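Local coordinates for putative protein (Neisseria meningitidis, PDB 2O3G) that is of unknown function but forms the transporter-associated domain of a CBS-domain membrane protein of the UPF0053 family, which may bind flavin adenine dinucleotide, at residues A[17-23]-A[83-88]. Sequence-based numbering, arbitrary orientation.
Sequences ESLTVEG and IERVKI
The Arg85 guanidinium lays one face over the backbone at Val21 C and Glu22 N and meets Thr20 at its edge, where NH2, almost in plane, donates to Thr20 OG1 at 2.9 Å with a bent N-H...O angle of 139°. Bends at chi2 and chi3 bring the guanidinium back over strand 20-22, with the arginine at about a right angle to Thr20. Thr20 OG1 also makes a weak bond back to Glu17 O in the preceding loop. On this same face Lys87 CB packs 3.9 Å from Thr20 CG2. The lysine then runs extended from a CG anti to the backbone N (chi1 -172°) and bends at chi4; NZ reaches Ser18 OG in a weak bond and Glu17 OE1 in a long salt bridge of 3.7 Å. Strand 20-22 is an edge strand of the antiparallel 1-4-3-2 sheet of this transporter-associated domain, added alongside strand 82-90. Val21 and Val86 form the hydrogen-bonded pair, and Ile88 N donates to Leu19 O at 3.0 Å. Val21 CG2 lies 4.0 Å from Ile88 CD1 and 4.2 Å from Val86 CG1 on the opposite face, where Val48 of helix 48-56 packs on both valines. At the far end Gly23 N donates to Glu84 O (3.2 Å) from above the carbonyl plane, beside a classic beta bulge, in which Glu84 and Arg85 both face Glu77 of strand 71-79 on the other side of strand 82-90.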
ATOM      1  N   GLU A  17      13.492  -9.433   5.998  1.00 77.35           N
ATOM      2  CA  GLU A  17      13.096  -8.008   5.708  1.00 77.44           C
ATOM      3  C   GLU A  17      12.032  -7.320   6.638  1.00 75.85           C
ATOM      4  O   GLU A  17      10.802  -7.499   6.479  1.00 74.70           O
ATOM      5  CB  GLU A  17      12.693  -7.852   4.231  1.00 78.36           C
ATOM      6  CG  GLU A  17      13.771  -7.242   3.331  1.00 81.80           C
ATOM      7  CD  GLU A  17      13.692  -5.696   3.244  1.00 87.43           C
ATOM      8  OE1 GLU A  17      14.049  -5.025   4.253  1.00 88.97           O
ATOM      9  OE2 GLU A  17      13.304  -5.159   2.156  1.00 87.37           O
ATOM     10  N   SER A  18      12.568  -6.554   7.614  1.00 74.03           N
ATOM     11  CA  SER A  18      11.959  -5.303   8.253  1.00 70.05           C
ATOM     12  C   SER A  18      10.736  -4.465   7.643  1.00 69.19           C
ATOM     13  O   SER A  18      10.944  -3.516   6.814  1.00 69.14           O
ATOM     14  CB  SER A  18      13.118  -4.315   8.640  1.00 71.00           C
ATOM     15  OG  SER A  18      13.744  -3.695   7.515  1.00 68.14           O
ATOM     16  N   LEU A  19       9.507  -4.771   8.125  1.00 66.34           N
ATOM     17  CA  LEU A  19       8.276  -3.940   7.893  1.00 64.16           C
ATOM     18  C   LEU A  19       7.710  -3.936   6.484  1.00 60.87           C
ATOM     19  O   LEU A  19       7.736  -2.893   5.752  1.00 61.00           O
ATOM     20  CB  LEU A  19       8.552  -2.514   8.225  1.00 63.04           C
ATOM     21  CG  LEU A  19       8.648  -2.302   9.691  1.00 63.33           C
ATOM     22  CD1 LEU A  19       9.406  -0.976   9.653  1.00 65.03           C
ATOM     23  CD2 LEU A  19       7.259  -2.272  10.318  1.00 59.13           C
ATOM     24  N   THR A  20       7.220  -5.089   6.070  1.00 56.39           N
ATOM     25  CA  THR A  20       6.799  -5.188   4.704  1.00 53.23           C
ATOM     26  C   THR A  20       5.592  -6.083   4.669  1.00 51.30           C
ATOM     27  O   THR A  20       5.443  -7.009   5.464  1.00 50.88           O
ATOM     28  CB  THR A  20       7.919  -5.762   3.789  1.00 53.21           C
ATOM     29  OG1 THR A  20       8.321  -6.999   4.336  1.00 49.66           O
ATOM     30  CG2 THR A  20       9.122  -4.835   3.664  1.00 49.69           C
ATOM     31  N   VAL A  21       4.718  -5.792   3.735  1.00 48.96           N
ATOM     32  CA  VAL A  21       3.510  -6.586   3.616  1.00 46.69           C
ATOM     33  C   VAL A  21       3.400  -6.910   2.175  1.00 47.30           C
ATOM     34  O   VAL A  21       4.019  -6.246   1.261  1.00 45.68           O
ATOM     35  CB  VAL A  21       2.231  -5.817   4.005  1.00 46.10           C
ATOM     36  CG1 VAL A  21       2.171  -5.624   5.471  1.00 44.70           C
ATOM     37  CG2 VAL A  21       2.193  -4.539   3.297  1.00 38.42           C
ATOM     38  N   GLU A  22       2.611  -7.953   1.979  1.00 48.47           N
ATOM     39  CA  GLU A  22       2.125  -8.224   0.647  1.00 50.95           C
ATOM     40  C   GLU A  22       1.104  -7.240   0.096  1.00 50.06           C
ATOM     41  O   GLU A  22       0.111  -6.854   0.758  1.00 50.56           O
ATOM     42  CB  GLU A  22       1.606  -9.619   0.554  1.00 52.09           C
ATOM     43  CG  GLU A  22       0.617  -9.972   1.620  1.00 59.32           C
ATOM     44  CD  GLU A  22       0.033 -11.396   1.334  1.00 69.17           C
ATOM     45  OE1 GLU A  22      -1.211 -11.651   1.652  1.00 71.48           O
ATOM     46  OE2 GLU A  22       0.855 -12.211   0.759  1.00 64.12           O
ATOM     47  N   GLY A  23       1.408  -6.837  -1.128  1.00 48.96           N
ATOM     48  CA  GLY A  23       0.491  -6.147  -2.020  1.00 48.06           C
ATOM     49  C   GLY A  23      -1.001  -6.417  -1.868  1.00 45.97           C
ATOM     50  O   GLY A  23      -1.813  -5.551  -2.166  1.00 46.26           O
ATOM     51  N   ILE A  83       1.907  -6.552  -7.504  1.00 58.35           N
ATOM     52  CA  ILE A  83       2.742  -5.944  -6.474  1.00 54.90           C
ATOM     53  C   ILE A  83       2.821  -6.985  -5.414  1.00 54.25           C
ATOM     54  O   ILE A  83       1.852  -7.308  -4.735  1.00 53.39           O
ATOM     55  CB  ILE A  83       2.092  -4.707  -5.903  1.00 54.55           C
ATOM     56  CG1 ILE A  83       2.045  -3.601  -6.945  1.00 54.47           C
ATOM     57  CG2 ILE A  83       2.918  -4.140  -4.839  1.00 55.15           C
ATOM     58  CD1 ILE A  83       0.872  -2.641  -6.718  1.00 56.22           C
ATOM     59  N   GLU A  84       4.007  -7.543  -5.263  1.00 54.57           N
ATOM     60  CA  GLU A  84       4.162  -8.680  -4.386  1.00 55.40           C
ATOM     61  C   GLU A  84       4.389  -8.279  -2.901  1.00 53.66           C
ATOM     62  O   GLU A  84       3.732  -8.842  -1.970  1.00 51.42           O
ATOM     63  CB  GLU A  84       5.291  -9.586  -4.959  1.00 57.55           C
ATOM     64  CG  GLU A  84       5.480 -10.946  -4.219  1.00 65.56           C
ATOM     65  CD  GLU A  84       4.483 -11.998  -4.683  1.00 77.26           C
ATOM     66  OE1 GLU A  84       4.876 -13.204  -4.872  1.00 84.17           O
ATOM     67  OE2 GLU A  84       3.305 -11.610  -4.897  1.00 78.76           O
ATOM     68  N   ARG A  85       5.329  -7.326  -2.703  1.00 53.11           N
ATOM     69  CA  ARG A  85       5.760  -6.837  -1.352  1.00 53.13           C
ATOM     70  C   ARG A  85       5.842  -5.352  -1.307  1.00 50.86           C
ATOM     71  O   ARG A  85       6.461  -4.704  -2.215  1.00 49.53           O
ATOM     72  CB  ARG A  85       7.186  -7.295  -0.995  1.00 53.77           C
ATOM     73  CG  ARG A  85       7.273  -8.663  -0.577  1.00 58.71           C
ATOM     74  CD  ARG A  85       7.652  -8.829   0.849  1.00 66.57           C
ATOM     75  NE  ARG A  85       6.783  -9.913   1.278  1.00 73.45           N
ATOM     76  CZ  ARG A  85       6.410 -10.146   2.525  1.00 74.03           C
ATOM     77  NH1 ARG A  85       5.585 -11.164   2.752  1.00 76.29           N
ATOM     78  NH2 ARG A  85       6.861  -9.390   3.528  1.00 72.30           N
ATOM     79  N   VAL A  86       5.281  -4.812  -0.229  1.00 49.22           N
ATOM     80  CA  VAL A  86       5.473  -3.389  -0.009  1.00 49.64           C
ATOM     81  C   VAL A  86       6.083  -3.083   1.360  1.00 49.26           C
ATOM     82  O   VAL A  86       5.873  -3.823   2.363  1.00 47.96           O
ATOM     83  CB  VAL A  86       4.222  -2.539  -0.454  1.00 50.31           C
ATOM     84  CG1 VAL A  86       3.061  -3.414  -0.675  1.00 48.45           C
ATOM     85  CG2 VAL A  86       3.882  -1.465   0.545  1.00 50.09           C
ATOM     86  N   LYS A  87       6.925  -2.061   1.365  1.00 50.30           N
ATOM     87  CA  LYS A  87       7.652  -1.622   2.585  1.00 51.56           C
ATOM     88  C   LYS A  87       6.942  -0.385   3.155  1.00 51.60           C
ATOM     89  O   LYS A  87       6.841   0.643   2.467  1.00 50.69           O
ATOM     90  CB  LYS A  87       9.120  -1.233   2.237  1.00 52.41           C
ATOM     91  CG  LYS A  87      10.051  -0.948   3.479  1.00 52.20           C
ATOM     92  CD  LYS A  87      11.409  -0.234   3.221  1.00 52.57           C
ATOM     93  CE  LYS A  87      12.425  -0.554   4.400  1.00 57.44           C
ATOM     94  NZ  LYS A  87      12.246  -1.939   5.217  1.00 55.81           N
ATOM     95  N   ILE A  88       6.427  -0.508   4.384  1.00 52.04           N
ATOM     96  CA  ILE A  88       5.804   0.613   5.054  1.00 51.58           C
ATOM     97  C   ILE A  88       6.840   1.367   5.914  1.00 53.22           C
ATOM     98  O   ILE A  88       7.431   0.764   6.912  1.00 52.82           O
ATOM     99  CB  ILE A  88       4.805   0.201   6.097  1.00 50.22           C
ATOM    100  CG1 ILE A  88       3.869  -0.962   5.762  1.00 50.64           C
ATOM    101  CG2 ILE A  88       3.978   1.325   6.285  1.00 54.05           C
ATOM    102  CD1 ILE A  88       2.977  -0.800   4.609  1.00 42.23           C
TER